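Local coordinates for protein putative NADPH:quinone reductase (Bacillus thuringiensis, PDB 3GMS) that is of unproven function but probably reduces quinones with NADPH, as a member of the medium-chain dehydrogenase/reductase superfamily, at residues L91-E96 and E282-L287; R269-N272 and Y278-Q281. All coordinates share one frame; numbering follows the deposited sequence.

Contact 1. Residues L91-E96 and E282-L287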
ATOM      1  N   LEU A  91       3.434  10.803  10.499  1.00 21.86           N
ATOM      2  CA  LEU A  91       3.073  10.614   9.075  1.00 21.44           C
ATOM      3  C   LEU A  91       2.043  11.676   8.680  1.00 22.12           C
ATOM      4  O   LEU A  91       0.927  11.674   9.221  1.00 21.95           O
ATOM      5  CB  LEU A  91       2.485   9.215   8.826  1.00 21.87           C
ATOM      6  CG  LEU A  91       3.197   8.040   9.500  1.00 19.56           C
ATOM      7  CD1 LEU A  91       2.418   6.727   9.198  1.00 20.77           C
ATOM      8  CD2 LEU A  91       4.694   7.927   9.116  1.00 23.68           C
ATOM      9  N   PRO A  92       2.407  12.587   7.773  1.00 21.63           N
ATOM     10  CA  PRO A  92       1.380  13.595   7.414  1.00 22.40           C
ATOM     11  C   PRO A  92       0.493  13.136   6.228  1.00 21.49           C
ATOM     12  O   PRO A  92       0.778  13.455   5.064  1.00 22.95           O
ATOM     13  CB  PRO A  92       2.221  14.792   7.058  1.00 22.30           C
ATOM     14  CG  PRO A  92       3.510  14.224   6.475  1.00 22.55           C
ATOM     15  CD  PRO A  92       3.738  12.905   7.181  1.00 22.34           C
ATOM     16  N   LEU A  93      -0.537  12.361   6.520  1.00 22.55           N
ATOM     17  CA  LEU A  93      -1.253  11.615   5.466  1.00 21.74           C
ATOM     18  C   LEU A  93      -2.523  12.348   5.056  1.00 21.85           C
ATOM     19  O   LEU A  93      -2.957  13.253   5.759  1.00 22.98           O
ATOM     20  CB  LEU A  93      -1.539  10.188   5.941  1.00 21.45           C
ATOM     21  CG  LEU A  93      -0.345   9.405   6.493  1.00 20.88           C
ATOM     22  CD1 LEU A  93      -0.739   8.019   7.027  1.00 20.25           C
ATOM     23  CD2 LEU A  93       0.751   9.247   5.397  1.00 18.80           C
ATOM     24  N   ARG A  94      -3.074  11.977   3.900  1.00 22.26           N
ATOM     25  CA  ARG A  94      -4.376  12.480   3.393  1.00 22.15           C
ATOM     26  C   ARG A  94      -4.394  13.984   3.231  1.00 23.42           C
ATOM     27  O   ARG A  94      -5.436  14.642   3.465  1.00 24.43           O
ATOM     28  CB  ARG A  94      -5.524  12.010   4.316  1.00 21.87           C
ATOM     29  CG  ARG A  94      -5.584  10.508   4.462  1.00 21.09           C
ATOM     30  CD  ARG A  94      -6.650   9.978   5.440  1.00 21.83           C
ATOM     31  NE  ARG A  94      -8.009  10.447   5.124  1.00 22.43           N
ATOM     32  CZ  ARG A  94      -9.075  10.088   5.834  1.00 22.45           C
ATOM     33  NH1 ARG A  94      -8.934   9.213   6.832  1.00 21.80           N
ATOM     34  NH2 ARG A  94     -10.271  10.591   5.541  1.00 21.32           N
ATOM     35  N   GLY A  95      -3.250  14.536   2.852  1.00 22.66           N
ATOM     36  CA  GLY A  95      -3.116  15.967   2.580  1.00 22.76           C
ATOM     37  C   GLY A  95      -2.379  16.096   1.269  1.00 22.08           C
ATOM     38  O   GLY A  95      -2.752  15.466   0.253  1.00 21.59           O
ATOM     39  N   GLU A  96      -1.332  16.907   1.275  1.00 21.89           N
ATOM     40  CA  GLU A  96      -0.550  17.127   0.070  1.00 22.22           C
ATOM     41  C   GLU A  96       0.301  15.934  -0.321  1.00 21.20           C
ATOM     42  O   GLU A  96       0.605  15.074   0.498  1.00 20.14           O
ATOM     43  CB  GLU A  96       0.370  18.336   0.232  1.00 23.37           C
ATOM     44  CG  GLU A  96      -0.417  19.619   0.428  1.00 26.33           C
ATOM     45  CD  GLU A  96       0.487  20.788   0.695  1.00 30.75           C
ATOM     46  OE1 GLU A  96       1.513  20.619   1.388  1.00 31.04           O
ATOM     47  OE2 GLU A  96       0.148  21.886   0.201  1.00 30.37           O
ATOM     48  N   GLU A 282      -7.096   5.137  15.594  1.00 24.29           N
ATOM     49  CA  GLU A 282      -7.045   3.926  16.408  1.00 25.59           C
ATOM     50  C   GLU A 282      -6.475   2.758  15.636  1.00 24.38           C
ATOM     51  O   GLU A 282      -5.736   1.926  16.174  1.00 23.06           O
ATOM     52  CB  GLU A 282      -8.452   3.554  16.844  1.00 27.36           C
ATOM     53  CG  GLU A 282      -8.869   4.356  18.018  1.00 33.01           C
ATOM     54  CD  GLU A 282      -8.102   3.894  19.235  1.00 39.92           C
ATOM     55  OE1 GLU A 282      -8.416   2.791  19.725  1.00 44.76           O
ATOM     56  OE2 GLU A 282      -7.163   4.607  19.650  1.00 43.49           O
ATOM     57  N   THR A 283      -6.812   2.705  14.358  1.00 23.48           N
ATOM     58  CA  THR A 283      -6.311   1.624  13.501  1.00 23.14           C
ATOM     59  C   THR A 283      -4.791   1.761  13.334  1.00 22.56           C
ATOM     60  O   THR A 283      -4.058   0.760  13.373  1.00 21.61           O
ATOM     61  CB  THR A 283      -7.039   1.619  12.124  1.00 24.09           C
ATOM     62  OG1 THR A 283      -8.447   1.484  12.353  1.00 24.75           O
ATOM     63  CG2 THR A 283      -6.590   0.464  11.246  1.00 23.34           C
ATOM     64  N   PHE A 284      -4.310   2.989  13.154  1.00 22.75           N
ATOM     65  CA  PHE A 284      -2.852   3.189  13.089  1.00 22.87           C
ATOM     66  C   PHE A 284      -2.196   2.834  14.418  1.00 23.64           C
ATOM     67  O   PHE A 284      -1.113   2.242  14.440  1.00 23.99           O
ATOM     68  CB  PHE A 284      -2.481   4.602  12.676  1.00 22.63           C
ATOM     69  CG  PHE A 284      -2.363   4.769  11.195  1.00 22.88           C
ATOM     70  CD1 PHE A 284      -3.433   5.201  10.466  1.00 21.56           C
ATOM     71  CD2 PHE A 284      -1.175   4.412  10.539  1.00 23.53           C
ATOM     72  CE1 PHE A 284      -3.320   5.344   9.051  1.00 22.14           C
ATOM     73  CE2 PHE A 284      -1.037   4.563   9.150  1.00 22.74           C
ATOM     74  CZ  PHE A 284      -2.129   5.027   8.412  1.00 21.69           C
ATOM     75  N   ARG A 285      -2.861   3.146  15.532  1.00 23.23           N
ATOM     76  CA  ARG A 285      -2.245   2.812  16.832  1.00 24.87           C
ATOM     77  C   ARG A 285      -2.037   1.333  16.946  1.00 25.33           C
ATOM     78  O   ARG A 285      -1.048   0.883  17.520  1.00 26.59           O
ATOM     79  CB  ARG A 285      -3.069   3.372  18.008  1.00 23.55           C
ATOM     80  CG  ARG A 285      -2.707   4.799  18.294  1.00 27.97           C
ATOM     81  CD  ARG A 285      -3.297   5.294  19.636  1.00 31.25           C
ATOM     82  NE  ARG A 285      -4.702   5.611  19.443  1.00 40.34           N
ATOM     83  CZ  ARG A 285      -5.151   6.748  18.902  1.00 42.50           C
ATOM     84  NH1 ARG A 285      -4.311   7.716  18.525  1.00 44.33           N
ATOM     85  NH2 ARG A 285      -6.448   6.927  18.752  1.00 44.22           N
ATOM     86  N   HIS A 286      -2.955   0.582  16.346  1.00 25.78           N
ATOM     87  CA  HIS A 286      -2.878  -0.837  16.320  1.00 25.99           C
ATOM     88  C   HIS A 286      -1.755  -1.411  15.478  1.00 25.29           C
ATOM     89  O   HIS A 286      -1.045  -2.329  15.930  1.00 25.76           O
ATOM     90  CB  HIS A 286      -4.209  -1.496  15.914  1.00 27.16           C
ATOM     91  CG  HIS A 286      -4.184  -2.971  16.132  1.00 33.09           C
ATOM     92  ND1 HIS A 286      -4.123  -3.532  17.392  1.00 37.26           N
ATOM     93  CD2 HIS A 286      -4.068  -4.002  15.260  1.00 37.24           C
ATOM     94  CE1 HIS A 286      -4.049  -4.845  17.287  1.00 38.03           C
ATOM     95  NE2 HIS A 286      -4.013  -5.156  16.005  1.00 39.26           N
ATOM     96  N   LEU A 287      -1.600  -0.886  14.267  1.00 23.88           N
ATOM     97  CA  LEU A 287      -0.497  -1.317  13.396  1.00 23.12           C
ATOM     98  C   LEU A 287       0.836  -0.991  14.069  1.00 23.06           C
ATOM     99  O   LEU A 287       1.735  -1.818  14.052  1.00 23.38           O
ATOM    100  CB  LEU A 287      -0.569  -0.593  12.043  1.00 23.76           C
ATOM    101  CG  LEU A 287      -1.782  -0.902  11.155  1.00 24.80           C
ATOM    102  CD1 LEU A 287      -1.806   0.134  10.013  1.00 26.83           C
ATOM    103  CD2 LEU A 287      -1.655  -2.266  10.594  1.00 25.68           C
TER
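L93 and F284 reach toward each other from opposite directions: the leucine extends from the loop that follows strand 89-92, the phenylalanine from helix 277-292, and CD1 of L93 comes to 3.6 Å from CZ of F284. L91 approaches the same end of the ring at a slant, its CD1 lying 4.1 Å from CE2 of F284. Both methyls approach the ring obliquely. In each leucine CG stands anti to the carbonyl carbon (chi1 -44° in L91 and -51° in L93), and the extended second torsion carries CD1 forward to the ring. The nearest alpha carbons, L91 CA and F284 CA, remain 10.3 Å apart, and the buried surface totals just 88 Å², evidence that side-chain ends alone bridge the two backbones, without a hydrogen bond between them. On the same helix, away from the leucines, R285 grips E282 side-on: NH2 and NE both donate to OE2, at 2.6 Å for the NH2 bond, with OE2 only 2° out of the guanidinium plane. V111 of strand 110-112 touches all three apolar side chains, while L130 of helix 127-139 also packs on F284. This is plain hydrophobic packing of helix 277-292 against strand 89-92, the loop after it and strand 110-112, joining the GroES-like part of a medium-chain dehydrogenase/reductase fold to a helix of the zinc-binding dehydrogenase region.

Contact 2. Residues R269-N272 and Y278-Q281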
ATOM      1  N   ARG A 269      -8.891   4.663  -0.583  1.00 24.84           N
ATOM      2  CA  ARG A 269      -9.591   5.936  -0.822  1.00 26.25           C
ATOM      3  C   ARG A 269     -10.980   5.960  -0.149  1.00 25.63           C
ATOM      4  O   ARG A 269     -11.354   6.929   0.554  1.00 25.34           O
ATOM      5  CB  ARG A 269      -9.803   6.037  -2.346  1.00 27.03           C
ATOM      6  CG  ARG A 269     -10.260   7.331  -2.886  1.00 33.72           C
ATOM      7  CD  ARG A 269      -9.640   7.468  -4.261  1.00 37.70           C
ATOM      8  NE  ARG A 269     -10.331   6.627  -5.242  1.00 41.66           N
ATOM      9  CZ  ARG A 269     -11.517   6.943  -5.757  1.00 44.19           C
ATOM     10  NH1 ARG A 269     -12.124   8.065  -5.368  1.00 41.73           N
ATOM     11  NH2 ARG A 269     -12.090   6.153  -6.660  1.00 47.10           N
ATOM     12  N   HIS A 270     -11.743   4.910  -0.409  1.00 23.88           N
ATOM     13  CA  HIS A 270     -13.096   4.804   0.096  1.00 25.96           C
ATOM     14  C   HIS A 270     -13.124   4.477   1.567  1.00 23.37           C
ATOM     15  O   HIS A 270     -13.837   5.128   2.313  1.00 22.38           O
ATOM     16  CB  HIS A 270     -13.850   3.755  -0.721  1.00 28.35           C
ATOM     17  CG  HIS A 270     -13.992   4.157  -2.155  1.00 35.28           C
ATOM     18  ND1 HIS A 270     -14.258   5.459  -2.534  1.00 39.37           N
ATOM     19  CD2 HIS A 270     -13.871   3.450  -3.297  1.00 38.15           C
ATOM     20  CE1 HIS A 270     -14.336   5.525  -3.853  1.00 41.13           C
ATOM     21  NE2 HIS A 270     -14.086   4.320  -4.335  1.00 42.50           N
ATOM     22  N   TRP A 271     -12.335   3.484   1.980  1.00 21.47           N
ATOM     23  CA  TRP A 271     -12.305   3.118   3.410  1.00 21.74           C
ATOM     24  C   TRP A 271     -12.025   4.334   4.317  1.00 21.80           C
ATOM     25  O   TRP A 271     -12.705   4.553   5.348  1.00 22.81           O
ATOM     26  CB  TRP A 271     -11.295   2.024   3.684  1.00 20.17           C
ATOM     27  CG  TRP A 271     -11.440   1.532   5.128  1.00 20.78           C
ATOM     28  CD1 TRP A 271     -12.409   0.717   5.604  1.00 20.99           C
ATOM     29  CD2 TRP A 271     -10.609   1.888   6.250  1.00 22.25           C
ATOM     30  NE1 TRP A 271     -12.214   0.497   6.973  1.00 22.23           N
ATOM     31  CE2 TRP A 271     -11.122   1.205   7.387  1.00 23.16           C
ATOM     32  CE3 TRP A 271      -9.468   2.691   6.401  1.00 21.80           C
ATOM     33  CZ2 TRP A 271     -10.542   1.320   8.665  1.00 23.81           C
ATOM     34  CZ3 TRP A 271      -8.864   2.781   7.663  1.00 23.29           C
ATOM     35  CH2 TRP A 271      -9.418   2.101   8.785  1.00 21.47           C
ATOM     36  N   ASN A 272     -11.012   5.113   3.944  1.00 22.14           N
ATOM     37  CA  ASN A 272     -10.686   6.376   4.627  1.00 22.48           C
ATOM     38  C   ASN A 272     -11.904   7.257   4.880  1.00 22.90           C
ATOM     39  O   ASN A 272     -11.986   7.902   5.925  1.00 22.76           O
ATOM     40  CB  ASN A 272      -9.667   7.186   3.817  1.00 23.17           C
ATOM     41  CG  ASN A 272      -8.234   6.643   3.923  1.00 21.39           C
ATOM     42  OD1 ASN A 272      -7.958   5.694   4.655  1.00 22.65           O
ATOM     43  ND2 ASN A 272      -7.315   7.268   3.181  1.00 22.02           N
ATOM     44  N   TYR A 278     -11.322   9.188  14.266  1.00 26.53           N
ATOM     45  CA  TYR A 278     -11.015   8.525  15.510  1.00 26.88           C
ATOM     46  C   TYR A 278     -10.657   7.068  15.216  1.00 26.89           C
ATOM     47  O   TYR A 278      -9.618   6.560  15.676  1.00 25.23           O
ATOM     48  CB  TYR A 278     -12.219   8.602  16.455  1.00 28.07           C
ATOM     49  CG  TYR A 278     -11.982   7.845  17.735  1.00 30.91           C
ATOM     50  CD1 TYR A 278     -11.286   8.444  18.798  1.00 35.23           C
ATOM     51  CD2 TYR A 278     -12.423   6.526  17.881  1.00 32.76           C
ATOM     52  CE1 TYR A 278     -11.039   7.731  19.992  1.00 38.41           C
ATOM     53  CE2 TYR A 278     -12.173   5.804  19.062  1.00 37.62           C
ATOM     54  CZ  TYR A 278     -11.479   6.415  20.107  1.00 38.80           C
ATOM     55  OH  TYR A 278     -11.248   5.708  21.275  1.00 42.51           O
ATOM     56  N   LYS A 279     -11.518   6.402  14.447  1.00 25.09           N
ATOM     57  CA  LYS A 279     -11.278   5.006  14.104  1.00 24.10           C
ATOM     58  C   LYS A 279     -10.003   4.834  13.248  1.00 23.78           C
ATOM     59  O   LYS A 279      -9.256   3.839  13.386  1.00 22.63           O
ATOM     60  CB  LYS A 279     -12.460   4.403  13.355  1.00 23.63           C
ATOM     61  CG  LYS A 279     -12.156   2.964  12.953  1.00 25.40           C
ATOM     62  CD  LYS A 279     -13.341   2.098  12.601  1.00 31.88           C
ATOM     63  CE  LYS A 279     -12.798   0.745  12.184  1.00 32.01           C
ATOM     64  NZ  LYS A 279     -13.842  -0.273  12.206  1.00 35.75           N
ATOM     65  N   TRP A 280      -9.822   5.770  12.320  1.00 23.16           N
ATOM     66  CA  TRP A 280      -8.644   5.767  11.432  1.00 23.33           C
ATOM     67  C   TRP A 280      -7.369   5.860  12.310  1.00 23.42           C
ATOM     68  O   TRP A 280      -6.476   5.045  12.184  1.00 22.66           O
ATOM     69  CB  TRP A 280      -8.794   6.923  10.445  1.00 23.86           C
ATOM     70  CG  TRP A 280      -7.827   6.938   9.294  1.00 23.28           C
ATOM     71  CD1 TRP A 280      -7.951   6.278   8.098  1.00 24.47           C
ATOM     72  CD2 TRP A 280      -6.604   7.665   9.229  1.00 22.83           C
ATOM     73  NE1 TRP A 280      -6.857   6.553   7.298  1.00 22.10           N
ATOM     74  CE2 TRP A 280      -6.034   7.422   7.954  1.00 25.39           C
ATOM     75  CE3 TRP A 280      -5.952   8.539  10.103  1.00 26.44           C
ATOM     76  CZ2 TRP A 280      -4.804   7.985   7.554  1.00 23.58           C
ATOM     77  CZ3 TRP A 280      -4.731   9.103   9.706  1.00 26.61           C
ATOM     78  CH2 TRP A 280      -4.189   8.832   8.426  1.00 25.71           C
ATOM     79  N   GLN A 281      -7.319   6.822  13.237  1.00 22.79           N
ATOM     80  CA  GLN A 281      -6.181   6.921  14.175  1.00 23.81           C
ATOM     81  C   GLN A 281      -5.994   5.686  15.055  1.00 24.49           C
ATOM     82  O   GLN A 281      -4.869   5.223  15.233  1.00 24.26           O
ATOM     83  CB  GLN A 281      -6.304   8.146  15.084  1.00 23.00           C
ATOM     84  CG  GLN A 281      -6.199   9.475  14.405  1.00 24.19           C
ATOM     85  CD  GLN A 281      -4.768   9.845  13.971  1.00 24.28           C
ATOM     86  OE1 GLN A 281      -3.763   9.330  14.501  1.00 26.94           O
ATOM     87  NE2 GLN A 281      -4.682  10.757  13.039  1.00 25.71           N
TER
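W280 presents its indole N-H to the side-chain carbonyl of N272, with NE1 3.0 Å from OD1. The bond is bent, its N-H...O angle being 135°, and the donor stands above the amide's carbonyl plane, 66° out of it, instead of on a lone pair. Amide and indole planes are nearly perpendicular, at 84°. Beside this bond W271 closes the tight part of the contact: its CZ3 lies 3.6 Å from CD1 of W280, rim to rim, with neither ring over the other's face. Both tryptophans have CG anti to the backbone N, which swings the indoles into the gap between the helices. The amide nitrogen of N272 is held as well, since ND2 bonds to Y126 OH. Packing slackens toward K279, a partly exposed residue whose CE stays 4.2 Å from CZ2 of W271. There polar ends converge on E138, which takes a hydrogen bond from W271 NE1 and a salt bridge from K279 NZ. The contact thus lies between the consecutive helices 268-274 and 277-292, with helix 127-139 packed on both tryptophans and strand 110-112 against W280.

In the fold
Contacts 1 and 2 share helix 277-292, and their centres lie about 9 Å apart on the same side of the chain's centre. Along the chain, contact 2 is nested within the long loop that contact 1 closes. They also touch directly: L93 CD1 is 3.8 Å from W280 CH2, and T283 OG1 is 3.7 Å from W271 CH2. R94 crosses between them, making a cation-pi contact with W280 and a weak hydrogen bond from NH2 to N272 O. W280 also meets the ring of F284, one turn on, which joins the two contacts. Contact 1 links the GroES-like and zinc-binding dehydrogenase regions, whereas contact 2 packs two consecutive helices of the latter; neither includes a ligand or defines a quinone or NADPH site.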